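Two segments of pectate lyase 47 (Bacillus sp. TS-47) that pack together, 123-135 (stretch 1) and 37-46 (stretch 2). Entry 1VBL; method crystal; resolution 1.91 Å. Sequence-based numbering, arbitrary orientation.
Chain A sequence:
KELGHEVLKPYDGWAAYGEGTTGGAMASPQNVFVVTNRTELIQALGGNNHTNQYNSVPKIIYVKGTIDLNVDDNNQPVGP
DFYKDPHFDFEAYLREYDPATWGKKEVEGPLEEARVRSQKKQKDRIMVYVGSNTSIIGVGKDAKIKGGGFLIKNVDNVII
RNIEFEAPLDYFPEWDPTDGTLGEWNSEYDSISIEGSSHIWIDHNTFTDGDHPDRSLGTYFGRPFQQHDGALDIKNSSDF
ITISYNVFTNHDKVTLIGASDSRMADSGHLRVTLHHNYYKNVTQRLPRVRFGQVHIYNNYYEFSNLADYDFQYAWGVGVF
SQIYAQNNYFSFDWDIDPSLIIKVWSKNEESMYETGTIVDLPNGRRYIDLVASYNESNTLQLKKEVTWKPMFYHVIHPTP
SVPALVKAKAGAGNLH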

ATOM      1  N   LYS A 123      10.237 -13.499   6.286  1.00 12.78           N
ATOM      2  CA  LYS A 123       9.696 -13.189   4.968  1.00 14.50           C
ATOM      3  C   LYS A 123       9.104 -14.431   4.304  1.00 14.98           C
ATOM      4  O   LYS A 123       7.960 -14.414   3.840  1.00 12.81           O
ATOM      5  CB  LYS A 123      10.797 -12.597   4.078  1.00 16.43           C
ATOM      6  CG  LYS A 123      10.340 -12.168   2.688  1.00 21.23           C
ATOM      7  CD  LYS A 123      10.674 -13.202   1.629  1.00 28.21           C
ATOM      8  CE  LYS A 123      12.180 -13.442   1.544  1.00 32.64           C
ATOM      9  NZ  LYS A 123      12.950 -12.166   1.427  1.00 35.74           N
ATOM     10  N   ASP A 124       9.882 -15.508   4.265  1.00 14.76           N
ATOM     11  CA  ASP A 124       9.421 -16.746   3.648  1.00 15.90           C
ATOM     12  C   ASP A 124       8.168 -17.319   4.308  1.00 15.55           C
ATOM     13  O   ASP A 124       7.455 -18.112   3.696  1.00 15.93           O
ATOM     14  CB  ASP A 124      10.536 -17.802   3.659  1.00 16.39           C
ATOM     15  CG  ASP A 124      11.672 -17.467   2.705  1.00 20.44           C
ATOM     16  OD1 ASP A 124      11.476 -16.622   1.806  1.00 20.46           O
ATOM     17  OD2 ASP A 124      12.762 -18.060   2.847  1.00 23.42           O
ATOM     18  N   ARG A 125       7.888 -16.920   5.546  1.00 15.24           N
ATOM     19  CA  ARG A 125       6.711 -17.434   6.242  1.00 15.10           C
ATOM     20  C   ARG A 125       5.473 -16.538   6.228  1.00 14.67           C
ATOM     21  O   ARG A 125       4.357 -17.038   6.068  1.00 14.25           O
ATOM     22  CB  ARG A 125       7.048 -17.767   7.702  1.00 16.29           C
ATOM     23  CG  ARG A 125       5.831 -18.154   8.553  1.00 18.71           C
ATOM     24  CD  ARG A 125       6.245 -18.858   9.847  1.00 18.58           C
ATOM     25  NE  ARG A 125       6.859 -20.156   9.573  1.00 18.59           N
ATOM     26  CZ  ARG A 125       6.183 -21.285   9.376  1.00 20.20           C
ATOM     27  NH1 ARG A 125       4.857 -21.296   9.428  1.00 20.15           N
ATOM     28  NH2 ARG A 125       6.836 -22.404   9.098  1.00 21.41           N
ATOM     29  N   ILE A 126       5.664 -15.232   6.390  1.00 14.13           N
ATOM     30  CA  ILE A 126       4.531 -14.310   6.452  1.00 13.13           C
ATOM     31  C   ILE A 126       4.056 -13.657   5.156  1.00 14.68           C
ATOM     32  O   ILE A 126       2.940 -13.139   5.109  1.00 14.36           O
ATOM     33  CB  ILE A 126       4.782 -13.192   7.489  1.00 13.78           C
ATOM     34  CG1 ILE A 126       5.823 -12.200   6.968  1.00 12.98           C
ATOM     35  CG2 ILE A 126       5.250 -13.817   8.811  1.00 14.20           C
ATOM     36  CD1 ILE A 126       6.058 -11.027   7.906  1.00 16.04           C
ATOM     37  N   MET A 127       4.886 -13.654   4.117  1.00 13.90           N
ATOM     38  CA  MET A 127       4.459 -13.066   2.850  1.00 14.33           C
ATOM     39  C   MET A 127       3.894 -14.194   1.998  1.00 14.48           C
ATOM     40  O   MET A 127       4.628 -15.062   1.517  1.00 14.02           O
ATOM     41  CB  MET A 127       5.626 -12.374   2.141  1.00 15.00           C
ATOM     42  CG  MET A 127       6.145 -11.140   2.881  1.00 14.62           C
ATOM     43  SD  MET A 127       4.822 -10.019   3.464  1.00 18.29           S
ATOM     44  CE  MET A 127       4.137  -9.491   1.914  1.00 14.69           C
ATOM     45  N   VAL A 128       2.576 -14.178   1.838  1.00 14.83           N
ATOM     46  CA  VAL A 128       1.852 -15.203   1.093  1.00 14.47           C
ATOM     47  C   VAL A 128       1.737 -14.894  -0.396  1.00 15.25           C
ATOM     48  O   VAL A 128       1.202 -13.853  -0.785  1.00 15.62           O
ATOM     49  CB  VAL A 128       0.426 -15.378   1.681  1.00 15.35           C
ATOM     50  CG1 VAL A 128      -0.335 -16.457   0.932  1.00 14.32           C
ATOM     51  CG2 VAL A 128       0.518 -15.725   3.162  1.00 14.07           C
ATOM     52  N   TYR A 129       2.239 -15.805  -1.227  1.00 13.00           N
ATOM     53  CA  TYR A 129       2.171 -15.635  -2.676  1.00 13.80           C
ATOM     54  C   TYR A 129       0.759 -15.902  -3.187  1.00 14.07           C
ATOM     55  O   TYR A 129       0.081 -16.820  -2.713  1.00 12.58           O
ATOM     56  CB  TYR A 129       3.133 -16.598  -3.375  1.00 13.85           C
ATOM     57  CG  TYR A 129       4.571 -16.148  -3.376  1.00 16.30           C
ATOM     58  CD1 TYR A 129       5.011 -15.151  -4.248  1.00 18.00           C
ATOM     59  CD2 TYR A 129       5.500 -16.718  -2.507  1.00 16.63           C
ATOM     60  CE1 TYR A 129       6.340 -14.738  -4.257  1.00 19.76           C
ATOM     61  CE2 TYR A 129       6.827 -16.312  -2.505  1.00 20.14           C
ATOM     62  CZ  TYR A 129       7.240 -15.322  -3.380  1.00 21.21           C
ATOM     63  OH  TYR A 129       8.551 -14.915  -3.368  1.00 21.65           O
ATOM     64  N   VAL A 130       0.326 -15.104  -4.158  1.00 13.10           N
ATOM     65  CA  VAL A 130      -0.999 -15.262  -4.751  1.00 13.52           C
ATOM     66  C   VAL A 130      -0.827 -15.536  -6.241  1.00 13.93           C
ATOM     67  O   VAL A 130      -0.152 -14.782  -6.946  1.00 16.39           O
ATOM     68  CB  VAL A 130      -1.866 -13.987  -4.571  1.00 13.08           C
ATOM     69  CG1 VAL A 130      -3.258 -14.212  -5.167  1.00 14.15           C
ATOM     70  CG2 VAL A 130      -1.982 -13.637  -3.095  1.00 12.41           C
ATOM     71  N   GLY A 131      -1.424 -16.624  -6.717  1.00 14.76           N
ATOM     72  CA  GLY A 131      -1.316 -16.966  -8.125  1.00 14.61           C
ATOM     73  C   GLY A 131      -2.310 -16.203  -8.983  1.00 14.97           C
ATOM     74  O   GLY A 131      -3.167 -15.486  -8.465  1.00 13.60           O
ATOM     75  N   SER A 132      -2.200 -16.357 -10.299  1.00 14.86           N
ATOM     76  CA  SER A 132      -3.101 -15.684 -11.231  1.00 15.23           C
ATOM     77  C   SER A 132      -4.527 -16.218 -11.116  1.00 15.24           C
ATOM     78  O   SER A 132      -4.746 -17.335 -10.644  1.00 16.65           O
ATOM     79  CB  SER A 132      -2.605 -15.867 -12.670  1.00 14.39           C
ATOM     80  OG  SER A 132      -1.348 -15.244 -12.860  1.00 13.36           O
ATOM     81  N   ASN A 133      -5.490 -15.412 -11.555  1.00 14.59           N
ATOM     82  CA  ASN A 133      -6.902 -15.788 -11.523  1.00 14.99           C
ATOM     83  C   ASN A 133      -7.349 -16.176 -10.121  1.00 16.08           C
ATOM     84  O   ASN A 133      -7.918 -17.252  -9.900  1.00 16.18           O
ATOM     85  CB  ASN A 133      -7.147 -16.943 -12.494  1.00 15.24           C
ATOM     86  CG  ASN A 133      -6.546 -16.680 -13.853  1.00 17.28           C
ATOM     87  OD1 ASN A 133      -6.770 -15.624 -14.446  1.00 16.35           O
ATOM     88  ND2 ASN A 133      -5.772 -17.634 -14.357  1.00 18.24           N
ATOM     89  N   THR A 134      -7.105 -15.280  -9.174  1.00 14.34           N
ATOM     90  CA  THR A 134      -7.462 -15.532  -7.794  1.00 14.58           C
ATOM     91  C   THR A 134      -8.304 -14.405  -7.217  1.00 14.72           C
ATOM     92  O   THR A 134      -8.071 -13.231  -7.502  1.00 14.08           O
ATOM     93  CB  THR A 134      -6.196 -15.669  -6.910  1.00 15.95           C
ATOM     94  OG1 THR A 134      -5.314 -16.649  -7.474  1.00 15.38           O
ATOM     95  CG2 THR A 134      -6.578 -16.090  -5.489  1.00 14.76           C
ATOM     96  N   SER A 135      -9.297 -14.778  -6.422  1.00 14.19           N
ATOM     97  CA  SER A 135     -10.137 -13.810  -5.738  1.00 15.23           C
ATOM     98  C   SER A 135     -10.054 -14.179  -4.264  1.00 14.40           C
ATOM     99  O   SER A 135     -10.419 -15.287  -3.877  1.00 15.58           O
ATOM    100  CB  SER A 135     -11.599 -13.889  -6.204  1.00 16.53           C
ATOM    101  OG  SER A 135     -11.780 -13.283  -7.475  1.00 15.87           O
TER
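Stretch 2 37-46: NRTELIQALG

How does stretch 2 lie on stretch 1? It forms a helix from Arg 38 onward that rests one side on the segment where stretch 1 leaves its own helix at Met 127 and extends as a strand. The two run in the same general sense: Arg 38 meets Arg 125, Ile 42 lies nearest Val 128 (CA to CA 7.3 Å), and Leu 45 lies nearest Val 130 (CA to CA 6.8 Å).

What satisfies the carbonyl of Arg 125? Arg 38 does, reaching across with an extended side chain. Its NE and its NH2 each donate to Arg 125 O, both at 2.9 Å, so one acceptor takes two hydrogen bonds from one guanidinium. The Arg 125 guanidinium lies over a face of this group, with Arg 125 NH1 3.5 Å from Arg 38 NH1. Both are donors of like charge, so nothing bonds them; Arg 125 NH1 and NH2 find their acceptors elsewhere in the structure.

What fills the apolar part of the contact? Leu 45 points toward stretch 1 and has the largest covered area. Its CD1 packs 3.4 Å from Val 128 CG1, while its CD2 lies 4.0 Å from Thr 134 CG2 and 4.3 Å from Val 130 CG1. Leu 41, one turn earlier, brings CD2 to 4.4 Å from Val 128 CG2.

How are the polar groups at the helix ends served? At the start, Asn 37 OD1 caps the helix by accepting from Glu 40 N at 2.9 Å. At the other end, Gly 46 has positive phi and closes a Schellman motif. A water bridges the stretches there, donating to Leu 45 O and accepting from Gly 131 N, each 2.8 Å from its oxygen. Gly 131 O in turn accepts from Thr 134 OG1 at 2.6 Å.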

ATOM      1  N   ASN A  37      -7.160 -19.971   8.810  1.00 17.43           N
ATOM      2  CA  ASN A  37      -5.807 -19.842   9.344  1.00 17.79           C
ATOM      3  C   ASN A  37      -4.760 -19.892   8.237  1.00 16.16           C
ATOM      4  O   ASN A  37      -5.078 -20.178   7.087  1.00 16.75           O
ATOM      5  CB  ASN A  37      -5.526 -20.932  10.389  1.00 18.98           C
ATOM      6  CG  ASN A  37      -5.623 -22.331   9.818  1.00 21.10           C
ATOM      7  OD1 ASN A  37      -4.965 -22.658   8.833  1.00 21.10           O
ATOM      8  ND2 ASN A  37      -6.442 -23.172  10.445  1.00 22.41           N
ATOM      9  N   ARG A  38      -3.511 -19.617   8.597  1.00 15.97           N
ATOM     10  CA  ARG A  38      -2.416 -19.597   7.636  1.00 16.88           C
ATOM     11  C   ARG A  38      -2.298 -20.853   6.785  1.00 17.90           C
ATOM     12  O   ARG A  38      -2.189 -20.773   5.562  1.00 17.44           O
ATOM     13  CB  ARG A  38      -1.085 -19.349   8.354  1.00 15.87           C
ATOM     14  CG  ARG A  38       0.109 -19.283   7.407  1.00 16.11           C
ATOM     15  CD  ARG A  38       1.394 -18.914   8.130  1.00 18.51           C
ATOM     16  NE  ARG A  38       2.533 -18.929   7.217  1.00 19.84           N
ATOM     17  CZ  ARG A  38       3.027 -20.028   6.654  1.00 21.17           C
ATOM     18  NH1 ARG A  38       2.486 -21.213   6.914  1.00 20.68           N
ATOM     19  NH2 ARG A  38       4.054 -19.941   5.822  1.00 22.45           N
ATOM     20  N   THR A  39      -2.308 -22.016   7.427  1.00 18.44           N
ATOM     21  CA  THR A  39      -2.180 -23.266   6.688  1.00 17.91           C
ATOM     22  C   THR A  39      -3.280 -23.444   5.646  1.00 17.27           C
ATOM     23  O   THR A  39      -2.998 -23.747   4.489  1.00 16.52           O
ATOM     24  CB  THR A  39      -2.188 -24.477   7.642  1.00 19.57           C
ATOM     25  OG1 THR A  39      -1.077 -24.379   8.539  1.00 20.97           O
ATOM     26  CG2 THR A  39      -2.083 -25.772   6.855  1.00 19.31           C
ATOM     27  N   GLU A  40      -4.530 -23.251   6.052  1.00 16.36           N
ATOM     28  CA  GLU A  40      -5.649 -23.406   5.129  1.00 17.93           C
ATOM     29  C   GLU A  40      -5.548 -22.416   3.974  1.00 17.36           C
ATOM     30  O   GLU A  40      -5.921 -22.727   2.841  1.00 16.40           O
ATOM     31  CB  GLU A  40      -6.977 -23.214   5.865  1.00 19.83           C
ATOM     32  CG  GLU A  40      -7.127 -24.096   7.101  1.00 22.73           C
ATOM     33  CD  GLU A  40      -8.523 -24.044   7.694  1.00 25.39           C
ATOM     34  OE1 GLU A  40      -9.179 -22.998   7.691  1.00 26.66           O
ATOM     35  OE2 GLU A  40      -8.980 -25.172   8.223  1.00 26.53           O
ATOM     36  N   LEU A  41      -5.038 -21.222   4.262  1.00 17.24           N
ATOM     37  CA  LEU A  41      -4.892 -20.198   3.235  1.00 17.70           C
ATOM     38  C   LEU A  41      -3.869 -20.652   2.200  1.00 18.24           C
ATOM     39  O   LEU A  41      -4.130 -20.607   0.998  1.00 17.90           O
ATOM     40  CB  LEU A  41      -4.451 -18.869   3.862  1.00 16.08           C
ATOM     41  CG  LEU A  41      -4.110 -17.715   2.910  1.00 15.52           C
ATOM     42  CD1 LEU A  41      -5.295 -17.411   2.003  1.00 16.22           C
ATOM     43  CD2 LEU A  41      -3.735 -16.480   3.724  1.00 15.73           C
ATOM     44  N   ILE A  42      -2.706 -21.095   2.669  1.00 18.74           N
ATOM     45  CA  ILE A  42      -1.661 -21.552   1.760  1.00 19.47           C
ATOM     46  C   ILE A  42      -2.096 -22.799   0.992  1.00 19.53           C
ATOM     47  O   ILE A  42      -1.717 -22.991  -0.165  1.00 17.55           O
ATOM     48  CB  ILE A  42      -0.341 -21.822   2.527  1.00 21.91           C
ATOM     49  CG1 ILE A  42       0.214 -20.494   3.056  1.00 22.32           C
ATOM     50  CG2 ILE A  42       0.680 -22.488   1.608  1.00 22.10           C
ATOM     51  CD1 ILE A  42       1.514 -20.616   3.820  1.00 24.88           C
ATOM     52  N   GLN A  43      -2.904 -23.642   1.630  1.00 19.33           N
ATOM     53  CA  GLN A  43      -3.393 -24.851   0.975  1.00 20.40           C
ATOM     54  C   GLN A  43      -4.382 -24.465  -0.127  1.00 19.22           C
ATOM     55  O   GLN A  43      -4.311 -24.977  -1.242  1.00 19.18           O
ATOM     56  CB  GLN A  43      -4.061 -25.775   2.000  1.00 21.91           C
ATOM     57  CG  GLN A  43      -3.116 -26.200   3.115  1.00 27.44           C
ATOM     58  CD  GLN A  43      -3.759 -27.117   4.130  1.00 29.87           C
ATOM     59  OE1 GLN A  43      -4.855 -26.849   4.624  1.00 33.26           O
ATOM     60  NE2 GLN A  43      -3.070 -28.206   4.461  1.00 33.08           N
ATOM     61  N   ALA A  44      -5.288 -23.543   0.180  1.00 17.40           N
ATOM     62  CA  ALA A  44      -6.271 -23.098  -0.805  1.00 17.78           C
ATOM     63  C   ALA A  44      -5.579 -22.458  -2.005  1.00 17.15           C
ATOM     64  O   ALA A  44      -6.051 -22.567  -3.137  1.00 18.86           O
ATOM     65  CB  ALA A  44      -7.240 -22.107  -0.174  1.00 16.02           C
ATOM     66  N   LEU A  45      -4.457 -21.796  -1.753  1.00 17.20           N
ATOM     67  CA  LEU A  45      -3.703 -21.138  -2.813  1.00 16.35           C
ATOM     68  C   LEU A  45      -2.812 -22.089  -3.614  1.00 16.80           C
ATOM     69  O   LEU A  45      -2.199 -21.683  -4.600  1.00 15.80           O
ATOM     70  CB  LEU A  45      -2.857 -20.003  -2.222  1.00 15.88           C
ATOM     71  CG  LEU A  45      -3.622 -18.730  -1.842  1.00 14.72           C
ATOM     72  CD1 LEU A  45      -2.770 -17.853  -0.933  1.00 15.28           C
ATOM     73  CD2 LEU A  45      -4.002 -17.972  -3.113  1.00 15.95           C
ATOM     74  N   GLY A  46      -2.734 -23.351  -3.205  1.00 16.25           N
ATOM     75  CA  GLY A  46      -1.905 -24.281  -3.952  1.00 18.45           C
ATOM     76  C   GLY A  46      -1.236 -25.392  -3.165  1.00 19.45           C
ATOM     77  O   GLY A  46      -0.939 -26.443  -3.726  1.00 20.09           O
TER
HETATM   78  O   HOH W   1      -1.949 -19.196  -5.787  1.00 13.22           O